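Local coordinates for Lin1840 protein (Listeria innocua serovar 6a, PDB 4ZOB), which probably hydrolyses terminal, non-reducing beta-D-glucosyl residues to release beta-D-glucose, as a beta-glucosidase of glycoside hydrolase family 3, at residues A194-A199 with A237-D242; P137-V142 with A188-F193; M248-N253 with S293-V298. The protein carries 1 engineered substitution. All coordinates share one frame; numbering follows the deposited sequence.

Contact 1: A194-A199 with A237-D242. With LGC (D-glucono-1,5-lactone), chain D; LGC (D-glucono-1,5-lactone), chain C.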
loop_
_atom_site.group_PDB
_atom_site.type_symbol
_atom_site.label_atom_id
_atom_site.label_comp_id
_atom_site.label_asym_id
_atom_site.label_seq_id
_atom_site.Cartn_x
_atom_site.Cartn_y
_atom_site.Cartn_z
ATOM N N ALA A 194 -3.058 -2.434 17.531
ATOM C CA ALA A 194 -4.015 -2.747 16.453
ATOM C C ALA A 194 -3.453 -2.532 15.044
ATOM O O ALA A 194 -2.460 -1.832 14.852
ATOM C CB ALA A 194 -5.283 -1.928 16.620
ATOM N N ALA A 195 -4.104 -3.166 14.077
ATOM C CA ALA A 195 -3.891 -2.885 12.624
ATOM C C ALA A 195 -2.514 -3.336 12.093
ATOM O O ALA A 195 -2.025 -2.843 11.050
ATOM C CB ALA A 195 -4.119 -1.400 12.326
ATOM N N TYR A 196 -1.913 -4.275 12.830
ATOM C CA TYR A 196 -0.519 -4.727 12.599
ATOM C C TYR A 196 -0.318 -5.331 11.211
ATOM O O TYR A 196 0.802 -5.273 10.660
ATOM C CB TYR A 196 -0.160 -5.773 13.685
ATOM C CG TYR A 196 1.180 -6.487 13.598
ATOM C CD1 TYR A 196 2.335 -5.838 13.198
ATOM C CD2 TYR A 196 1.281 -7.806 14.002
ATOM C CE1 TYR A 196 3.546 -6.504 13.179
ATOM C CE2 TYR A 196 2.478 -8.465 13.985
ATOM C CZ TYR A 196 3.607 -7.811 13.584
ATOM O OH TYR A 196 4.773 -8.510 13.576
ATOM N N GLY A 197 -1.403 -5.901 10.680
ATOM C CA GLY A 197 -1.392 -6.605 9.399
ATOM C C GLY A 197 -1.367 -5.744 8.149
ATOM O O GLY A 197 -1.291 -6.258 6.994
ATOM N N ALA A 198 -1.426 -4.438 8.362
ATOM C CA ALA A 198 -1.403 -3.513 7.241
ATOM C C ALA A 198 0.052 -3.030 7.046
ATOM O O ALA A 198 0.283 -2.064 6.321
ATOM C CB ALA A 198 -2.359 -2.363 7.478
ATOM N N ALA A 199 1.027 -3.701 7.700
ATOM C CA ALA A 199 2.458 -3.391 7.454
ATOM C C ALA A 199 2.734 -2.998 6.015
ATOM O O ALA A 199 2.349 -3.690 5.040
ATOM C CB ALA A 199 3.344 -4.557 7.786
ATOM N N ALA A 237 0.512 -4.135 19.760
ATOM C CA ALA A 237 1.102 -4.358 18.455
ATOM C C ALA A 237 2.488 -3.726 18.291
ATOM O O ALA A 237 2.775 -2.650 18.833
ATOM C CB ALA A 237 0.149 -3.824 17.365
ATOM N N PHE A 238 3.339 -4.360 17.492
ATOM C CA PHE A 238 4.641 -3.755 17.178
ATOM C C PHE A 238 4.597 -2.435 16.365
ATOM O O PHE A 238 5.534 -1.593 16.446
ATOM C CB PHE A 238 5.493 -4.754 16.409
ATOM C CG PHE A 238 6.074 -5.838 17.262
ATOM C CD1 PHE A 238 6.745 -5.530 18.433
ATOM C CD2 PHE A 238 5.968 -7.167 16.876
ATOM C CE1 PHE A 238 7.322 -6.526 19.210
ATOM C CE2 PHE A 238 6.511 -8.168 17.645
ATOM C CZ PHE A 238 7.195 -7.849 18.826
ATOM N N ASN A 239 3.550 -2.262 15.559
ATOM C CA ASN A 239 3.484 -1.150 14.625
ATOM C C ASN A 239 3.116 0.199 15.254
ATOM O O ASN A 239 2.502 0.269 16.316
ATOM C CB ASN A 239 2.492 -1.466 13.500
ATOM C CG ASN A 239 1.109 -1.833 14.012
ATOM O OD1 ASN A 239 0.898 -2.933 14.536
ATOM N ND2 ASN A 239 0.157 -0.921 13.862
ATOM N N VAL A 240 3.488 1.278 14.580
ATOM C CA VAL A 240 2.802 2.538 14.815
ATOM C C VAL A 240 1.339 2.459 14.396
ATOM O O VAL A 240 0.954 1.749 13.473
ATOM C CB VAL A 240 3.398 3.720 14.029
ATOM C CG1 VAL A 240 4.828 3.988 14.435
ATOM C CG2 VAL A 240 3.319 3.484 12.537
ATOM N N VAL A 241 0.524 3.242 15.070
ATOM C CA VAL A 241 -0.803 3.559 14.607
ATOM C C VAL A 241 -0.880 5.070 14.590
ATOM O O VAL A 241 -0.701 5.708 15.640
ATOM C CB VAL A 241 -1.866 3.055 15.578
ATOM C CG1 VAL A 241 -3.239 3.639 15.192
ATOM C CG2 VAL A 241 -1.845 1.527 15.648
ATOM N N ASP A 242 -1.163 5.615 13.401
ATOM C CA ASP A 242 -1.048 7.057 13.083
ATOM C C ASP A 242 0.114 7.780 13.759
ATOM O O ASP A 242 -0.094 8.716 14.495
ATOM C CB ASP A 242 -2.367 7.803 13.364
ATOM C CG ASP A 242 -2.419 9.177 12.695
ATOM O OD1 ASP A 242 -1.548 9.523 11.848
ATOM O OD2 ASP A 242 -3.339 9.924 13.030
HETATM C C1 LGC D . -5.169 9.744 16.030
HETATM C C2 LGC D . -6.551 9.901 16.604
HETATM O O5 LGC D . -3.969 10.241 16.727
HETATM O O1 LGC D . -5.047 9.160 14.955
HETATM O O2 LGC D . -7.460 10.084 15.514
HETATM C C3 LGC D . -6.593 11.038 17.625
HETATM O O3 LGC D . -7.899 11.093 18.218
HETATM C C4 LGC D . -5.497 10.753 18.659
HETATM O O4 LGC D . -5.554 11.614 19.808
HETATM C C5 LGC D . -4.111 10.897 18.013
HETATM C C6 LGC D . -3.010 10.407 18.966
HETATM O O6 LGC D . -2.929 8.982 19.038
HETATM C C1 LGC C . 6.240 -12.114 19.290
HETATM C C2 LGC C . 4.952 -12.119 18.518
HETATM O O5 LGC C . 6.388 -12.938 20.471
HETATM O O1 LGC C . 7.209 -11.433 18.931
HETATM O O2 LGC C . 4.714 -10.794 18.097
HETATM C C3 LGC C . 3.721 -12.487 19.333
HETATM O O3 LGC C . 2.592 -12.727 18.438
HETATM C C4 LGC C . 4.090 -13.639 20.302
HETATM O O4 LGC C . 2.977 -14.010 21.112
HETATM C C5 LGC C . 5.208 -13.178 21.215
HETATM C C6 LGC C . 5.562 -14.214 22.297
HETATM O O6 LGC C . 5.557 -15.536 21.770
#
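Asn-239 and Ala-194 make the polar join between the loop after strand 187-193 and the segment after strand 233-236 that leads into the short hairpin 240-245; the two long strands are neighbours in the TIM-barrel domain of this family 3 glycoside hydrolase. The amide nitrogen Asn-239 ND2 donates to Ala-194 O at 2.9 Å, with a nearly straight N-H (169°) and the acceptor in the plane of the amide. The same ND2 also donates to Val-240 O, 2.8 Å away, from above that carbonyl's plane. Two acceptors thus fix the rotation of the amide, which is buried. Its other end, OD1, lies 3.0 Å from Tyr-196 CA and close to its CB. The Asn-239 amide and Tyr-196 ring planes are nearly parallel, 7° apart, although the two side chains cross at a slant. With CG of Asn-239 set between its own backbone N and carbonyl carbon (chi1 55°), the amide reaches both Ala-194 and Tyr-196. Ala-237 CB rests 3.5 Å from Ala-194 N. The Tyr-196 and Phe-238 side chains run side by side in the same direction, and Tyr-196 OH comes in at the edge of the Phe-238 ring, 3.8 Å from CD2. That hydroxyl is hydrogen-bonded to Arg-149, which also binds the D-glucono-1,5-lactone lying beyond the two rings. Tyr-196 in addition packs edge-to-face on His-192 and Trp-147, while the Phe-238 carbonyl is held by His-280. Phe-238 CE2 lies 3.2 Å from O2 of the lactone.

Contact 2: P137-V142 with A188-F193. With LGC (D-glucono-1,5-lactone), chain C.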
loop_
_atom_site.group_PDB
_atom_site.type_symbol
_atom_site.label_atom_id
_atom_site.label_comp_id
_atom_site.label_asym_id
_atom_site.label_seq_id
_atom_site.Cartn_x
_atom_site.Cartn_y
_atom_site.Cartn_z
ATOM N N PRO A 137 -6.756 -15.541 19.924
ATOM C CA PRO A 137 -6.685 -15.407 18.463
ATOM C C PRO A 137 -5.891 -14.207 17.981
ATOM O O PRO A 137 -5.861 -13.166 18.634
ATOM C CB PRO A 137 -8.161 -15.214 18.051
ATOM C CG PRO A 137 -8.786 -14.521 19.212
ATOM C CD PRO A 137 -8.056 -15.047 20.444
ATOM N N MET A 138 -5.287 -14.372 16.809
ATOM C CA MET A 138 -4.602 -13.311 16.125
ATOM C C MET A 138 -5.680 -12.765 15.180
ATOM O O MET A 138 -6.180 -13.493 14.301
ATOM C CB MET A 138 -3.361 -13.872 15.407
ATOM C CG MET A 138 -2.533 -12.829 14.669
ATOM S SD MET A 138 -3.276 -12.288 13.111
ATOM C CE MET A 138 -1.804 -11.690 12.280
ATOM N N LEU A 139 -6.074 -11.511 15.413
ATOM C CA LEU A 139 -7.223 -10.920 14.758
ATOM C C LEU A 139 -6.932 -9.735 13.835
ATOM O O LEU A 139 -7.799 -8.915 13.554
ATOM C CB LEU A 139 -8.267 -10.544 15.795
ATOM C CG LEU A 139 -8.912 -11.788 16.395
ATOM C CD1 LEU A 139 -9.922 -11.330 17.403
ATOM C CD2 LEU A 139 -9.581 -12.689 15.390
ATOM N N ASP A 140 -5.718 -9.711 13.298
ATOM C CA ASP A 140 -5.296 -8.690 12.357
ATOM C C ASP A 140 -5.814 -8.989 10.941
ATOM O O ASP A 140 -5.508 -10.017 10.338
ATOM C CB ASP A 140 -3.766 -8.516 12.356
ATOM C CG ASP A 140 -3.151 -8.545 13.758
ATOM O OD1 ASP A 140 -3.724 -7.988 14.742
ATOM O OD2 ASP A 140 -2.043 -9.124 13.866
ATOM N N LEU A 141 -6.607 -8.053 10.432
ATOM C CA LEU A 141 -7.041 -8.052 9.046
ATOM C C LEU A 141 -5.846 -7.989 8.101
ATOM O O LEU A 141 -4.935 -7.166 8.284
ATOM C CB LEU A 141 -7.910 -6.842 8.781
ATOM C CG LEU A 141 -8.693 -6.922 7.482
ATOM C CD1 LEU A 141 -9.965 -7.706 7.716
ATOM C CD2 LEU A 141 -9.016 -5.519 7.010
ATOM N N VAL A 142 -5.862 -8.854 7.085
ATOM C CA VAL A 142 -4.731 -8.992 6.189
ATOM C C VAL A 142 -5.207 -8.823 4.752
ATOM O O VAL A 142 -6.165 -9.485 4.340
ATOM C CB VAL A 142 -3.929 -10.296 6.443
ATOM C CG1 VAL A 142 -3.202 -10.234 7.775
ATOM C CG2 VAL A 142 -4.796 -11.527 6.418
ATOM N N ALA A 188 -7.652 -16.454 27.149
ATOM C CA ALA A 188 -7.239 -16.103 25.820
ATOM C C ALA A 188 -6.832 -14.629 25.762
ATOM O O ALA A 188 -7.317 -13.793 26.545
ATOM C CB ALA A 188 -8.376 -16.392 24.844
ATOM N N CYS A 189 -5.934 -14.333 24.832
ATOM C CA CYS A 189 -5.363 -12.996 24.675
ATOM C C CYS A 189 -5.448 -12.560 23.222
ATOM O O CYS A 189 -4.750 -13.104 22.365
ATOM C CB CYS A 189 -3.906 -12.966 25.097
ATOM S SG CYS A 189 -3.142 -11.347 24.770
ATOM N N VAL A 190 -6.308 -11.598 22.940
ATOM C CA VAL A 190 -6.461 -11.086 21.566
ATOM C C VAL A 190 -5.222 -10.323 21.111
ATOM O O VAL A 190 -4.676 -9.524 21.884
ATOM C CB VAL A 190 -7.662 -10.144 21.520
ATOM C CG1 VAL A 190 -7.546 -9.106 20.396
ATOM C CG2 VAL A 190 -8.921 -10.969 21.427
ATOM N N LYS A 191 -4.780 -10.543 19.870
ATOM C CA LYS A 191 -3.663 -9.739 19.320
ATOM C C LYS A 191 -3.850 -9.455 17.854
ATOM O O LYS A 191 -4.671 -10.108 17.247
ATOM C CB LYS A 191 -2.332 -10.456 19.544
ATOM C CG LYS A 191 -2.240 -11.852 18.936
ATOM C CD LYS A 191 -1.016 -12.615 19.445
ATOM C CE LYS A 191 -0.621 -13.736 18.505
ATOM N NZ LYS A 191 0.521 -14.465 19.092
ATOM N N HIS A 192 -3.127 -8.500 17.255
ATOM C CA HIS A 192 -2.227 -7.540 17.910
ATOM C C HIS A 192 -2.891 -6.161 17.804
ATOM O O HIS A 192 -3.152 -5.686 16.679
ATOM C CB HIS A 192 -0.869 -7.503 17.204
ATOM C CG HIS A 192 -0.231 -8.837 17.053
ATOM N ND1 HIS A 192 -0.582 -9.720 16.057
ATOM C CD2 HIS A 192 0.703 -9.462 17.803
ATOM C CE1 HIS A 192 0.115 -10.831 16.198
ATOM N NE2 HIS A 192 0.896 -10.701 17.255
ATOM N N PHE A 193 -3.148 -5.534 18.952
ATOM C CA PHE A 193 -3.903 -4.271 19.001
ATOM C C PHE A 193 -2.959 -3.104 18.698
ATOM O O PHE A 193 -2.093 -2.841 19.531
ATOM C CB PHE A 193 -4.549 -4.091 20.392
ATOM C CG PHE A 193 -5.794 -3.265 20.376
ATOM C CD1 PHE A 193 -6.958 -3.784 19.888
ATOM C CD2 PHE A 193 -5.785 -1.966 20.839
ATOM C CE1 PHE A 193 -8.119 -3.015 19.857
ATOM C CE2 PHE A 193 -6.922 -1.187 20.802
ATOM C CZ PHE A 193 -8.096 -1.714 20.317
HETATM C C1 LGC C . 6.240 -12.114 19.290
HETATM C C2 LGC C . 4.952 -12.119 18.518
HETATM O O5 LGC C . 6.388 -12.938 20.471
HETATM O O1 LGC C . 7.209 -11.433 18.931
HETATM O O2 LGC C . 4.714 -10.794 18.097
HETATM C C3 LGC C . 3.721 -12.487 19.333
HETATM O O3 LGC C . 2.592 -12.727 18.438
HETATM C C4 LGC C . 4.090 -13.639 20.302
HETATM O O4 LGC C . 2.977 -14.010 21.112
HETATM C C5 LGC C . 5.208 -13.178 21.215
HETATM C C6 LGC C . 5.562 -14.214 22.297
HETATM O O6 LGC C . 5.557 -15.536 21.770
#
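Asp-140 and His-192 both carry CG anti to the carbonyl carbon (chi1 -42° and -53°), which brings the carboxylate across to the backbone N and the ring ND1 of the histidine at once. Strand 187-193 of the TIM barrel here meets the loop that follows its neighbour, strand 133-134, and the two run parallel. Each carboxylate oxygen serves a different donor: His-192 N binds Asp-140 OD1 at 2.6 Å, and His-192 ND1 binds Asp-140 OD2 at 2.7 Å through the syn lone pair, close to the plane of the ring. The carboxylate and imidazole planes are 39° apart. Tyr-223 OH is a further partner of OD1, so this buried acid is gripped by three bonds. Earlier in both segments, a single parallel bridge pairs Met-138 with Lys-191, where Lys-191 N donates to Pro-137 O at 3.1 Å and Leu-139 N donates to Lys-191 O at 2.7 Å. Met-138 CG approaches His-192 CE1 obliquely, and Val-190 CG2 touches both Pro-137 CG and Leu-139 CD1.

The peptide between Lys-191 and His-192 is cis, and both side chains reach the same bound D-glucono-1,5-lactone. Asp-91, Arg-149 and Asp-270 also bind it, in what is probably the glycone pocket of the active site. Lys-191, extended beyond CG, bonds Phe-135 O through NZ, which also donates to lactone O3 at 2.8 Å and weakly to O4. With ND1 bound to Asp-140, His-192 NE2 is directed at the lactone and forms a nearly straight hydrogen bond to O3 at 2.9 Å.

Contact 3: M248-N253 with S293-V298. With LGC (D-glucono-1,5-lactone), chain D.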
loop_
_atom_site.group_PDB
_atom_site.type_symbol
_atom_site.label_atom_id
_atom_site.label_comp_id
_atom_site.label_asym_id
_atom_site.label_seq_id
_atom_site.Cartn_x
_atom_site.Cartn_y
_atom_site.Cartn_z
ATOM N N MET A 248 2.860 2.491 23.380
ATOM C CA MET A 248 2.658 3.746 24.113
ATOM C C MET A 248 1.543 4.671 23.542
ATOM O O MET A 248 1.633 5.882 23.708
ATOM C CB MET A 248 3.978 4.531 24.201
ATOM C CG MET A 248 4.581 4.951 22.867
ATOM S SD MET A 248 5.869 6.223 22.935
ATOM C CE MET A 248 4.886 7.704 23.183
ATOM N N ASN A 249 0.519 4.130 22.872
ATOM C CA ASN A 249 -0.506 4.957 22.203
ATOM C C ASN A 249 -1.720 5.125 23.150
ATOM O O ASN A 249 -2.527 4.186 23.319
ATOM C CB ASN A 249 -0.884 4.366 20.811
ATOM C CG ASN A 249 -1.758 5.326 19.956
ATOM O OD1 ASN A 249 -2.722 5.919 20.453
ATOM N ND2 ASN A 249 -1.444 5.457 18.675
ATOM N N LYS A 250 -1.834 6.312 23.779
ATOM C CA LYS A 250 -2.779 6.507 24.903
ATOM C C LYS A 250 -4.167 6.443 24.407
ATOM O O LYS A 250 -5.046 5.827 25.030
ATOM C CB LYS A 250 -2.711 7.875 25.608
ATOM C CG LYS A 250 -1.394 8.436 26.106
ATOM C CD LYS A 250 -1.650 9.778 26.861
ATOM C CE LYS A 250 -0.777 10.947 26.377
ATOM N NZ LYS A 250 0.661 10.602 26.111
ATOM N N TRP A 251 -4.391 7.179 23.327
ATOM C CA TRP A 251 -5.703 7.180 22.731
ATOM C C TRP A 251 -6.139 5.747 22.370
ATOM O O TRP A 251 -7.211 5.316 22.761
ATOM C CB TRP A 251 -5.753 8.119 21.523
ATOM C CG TRP A 251 -6.951 7.914 20.675
ATOM C CD1 TRP A 251 -8.228 8.388 20.900
ATOM C CD2 TRP A 251 -7.006 7.177 19.454
ATOM N NE1 TRP A 251 -9.059 7.982 19.889
ATOM C CE2 TRP A 251 -8.338 7.239 18.989
ATOM C CE3 TRP A 251 -6.055 6.476 18.700
ATOM C CZ2 TRP A 251 -8.739 6.622 17.818
ATOM C CZ3 TRP A 251 -6.458 5.864 17.537
ATOM C CH2 TRP A 251 -7.791 5.942 17.104
ATOM N N LEU A 252 -5.295 5.004 21.659
ATOM C CA LEU A 252 -5.674 3.668 21.168
ATOM C C LEU A 252 -6.116 2.777 22.332
ATOM O O LEU A 252 -7.162 2.167 22.274
ATOM C CB LEU A 252 -4.516 2.995 20.368
ATOM C CG LEU A 252 -4.751 1.544 19.851
ATOM C CD1 LEU A 252 -5.955 1.514 18.916
ATOM C CD2 LEU A 252 -3.553 0.852 19.155
ATOM N N ASN A 253 -5.303 2.756 23.392
ATOM C CA ASN A 253 -5.443 1.845 24.553
ATOM C C ASN A 253 -6.307 2.377 25.732
ATOM O O ASN A 253 -7.032 1.605 26.344
ATOM C CB ASN A 253 -4.024 1.519 25.093
ATOM C CG ASN A 253 -3.117 0.833 24.051
ATOM O OD1 ASN A 253 -3.579 0.083 23.197
ATOM N ND2 ASN A 253 -1.822 1.060 24.150
ATOM N N SER A 293 4.346 4.079 28.283
ATOM C CA SER A 293 3.598 2.790 28.228
ATOM C C SER A 293 2.660 2.588 29.439
ATOM O O SER A 293 1.557 2.036 29.305
ATOM C CB SER A 293 4.549 1.589 28.115
ATOM O OG SER A 293 5.464 1.718 27.034
ATOM N N MET A 294 3.116 3.003 30.620
ATOM C CA MET A 294 2.276 2.980 31.817
ATOM C C MET A 294 1.166 4.005 31.661
ATOM O O MET A 294 0.005 3.699 31.936
ATOM C CB MET A 294 3.083 3.253 33.088
ATOM C CG MET A 294 2.277 3.193 34.392
ATOM S SD MET A 294 1.568 1.605 34.895
ATOM C CE MET A 294 3.030 0.719 35.427
ATOM N N GLU A 295 1.497 5.210 31.215
ATOM C CA GLU A 295 0.446 6.195 30.955
ATOM C C GLU A 295 -0.644 5.595 30.040
ATOM O O GLU A 295 -1.847 5.793 30.229
ATOM C CB GLU A 295 1.036 7.442 30.324
ATOM C CG GLU A 295 1.796 8.317 31.291
ATOM C CD GLU A 295 2.254 9.593 30.639
ATOM O OE1 GLU A 295 2.333 9.627 29.387
ATOM O OE2 GLU A 295 2.544 10.575 31.367
ATOM N N ALA A 296 -0.188 4.820 29.061
ATOM C CA ALA A 296 -1.065 4.189 28.086
ATOM C C ALA A 296 -1.854 2.987 28.600
ATOM O O ALA A 296 -2.758 2.556 27.940
ATOM C CB ALA A 296 -0.252 3.790 26.868
ATOM N N GLY A 297 -1.518 2.447 29.763
ATOM C CA GLY A 297 -2.274 1.350 30.343
ATOM C C GLY A 297 -1.718 -0.032 30.027
ATOM O O GLY A 297 -2.422 -1.046 30.173
ATOM N N VAL A 298 -0.457 -0.090 29.610
ATOM C CA VAL A 298 0.173 -1.371 29.398
ATOM C C VAL A 298 0.502 -1.901 30.796
ATOM O O VAL A 298 1.287 -1.282 31.511
ATOM C CB VAL A 298 1.437 -1.271 28.509
ATOM C CG1 VAL A 298 2.061 -2.630 28.311
ATOM C CG2 VAL A 298 1.077 -0.718 27.134
HETATM C C1 LGC D . -5.169 9.744 16.030
HETATM C C2 LGC D . -6.551 9.901 16.604
HETATM O O5 LGC D . -3.969 10.241 16.727
HETATM O O1 LGC D . -5.047 9.160 14.955
HETATM O O2 LGC D . -7.460 10.084 15.514
HETATM C C3 LGC D . -6.593 11.038 17.625
HETATM O O3 LGC D . -7.899 11.093 18.218
HETATM C C4 LGC D . -5.497 10.753 18.659
HETATM O O4 LGC D . -5.554 11.614 19.808
HETATM C C5 LGC D . -4.111 10.897 18.013
HETATM C C6 LGC D . -3.010 10.407 18.966
HETATM O O6 LGC D . -2.929 8.982 19.038
HETATM O O HOH W 1 -5.241 1.373 28.392
#
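Ala-296 turns its methyl group straight at the bend that precedes helix 250-260, with CB 3.9 Å from Met-248 C and only slightly farther from Lys-250 CA. Asn-253, one turn into that helix, faces back toward Ala-296, and its CB sits 3.3 Å from Ala-296 O. The amide end is committed elsewhere, ND2 donating to Ala-246 O. Water 1 bridges the two backbones, donating to Ala-296 O at 2.8 Å and, weakly, to Asn-253 O. On the solvent side, the exposed Lys-250 lies alongside Glu-295, pointing the same way, and forms a long salt bridge with NZ 3.8 Å from OE1; the other oxygen, OE2, is bound by Gln-291.

Asn-249 points away from 293-298. As N-cap, it accepts from Leu-252 N on OD1 at 3.0 Å. Trp-251 presents one ring face to a bound D-glucono-1,5-lactone, whose C2 sits 3.8 Å above the ring plane, over its centre. Gly-297, with positive phi, forms a Schellman motif just after helix 286-295. A capped helix start packed against the C-terminal end of helix 286-295 is part of the outer helical layer of the TIM barrel.

How the contacts relate
From the N terminus, contact 2 comes first: 137-142 meets 188-193 after a 45-residue excursion that includes helix 158-173. The chain runs straight on into 194-199, and contact 1 closes the next loop at 237-242, after helices 212-219 and 221-228 and strand 233-236. Contact 3 follows, joining 248-253 to 293-298 around strand 266-268 and helices 273-276 and 286-295. The three loops are in series; none nests or crosses. Contacts 1 and 2 both touch one lactone; contacts 1 and 3 both touch the other. Ala-237 CB packs 3.3 Å from Phe-193 O. Phe-193 also meets Leu-252 of contact 3, linking the barrel strand to the outer helix.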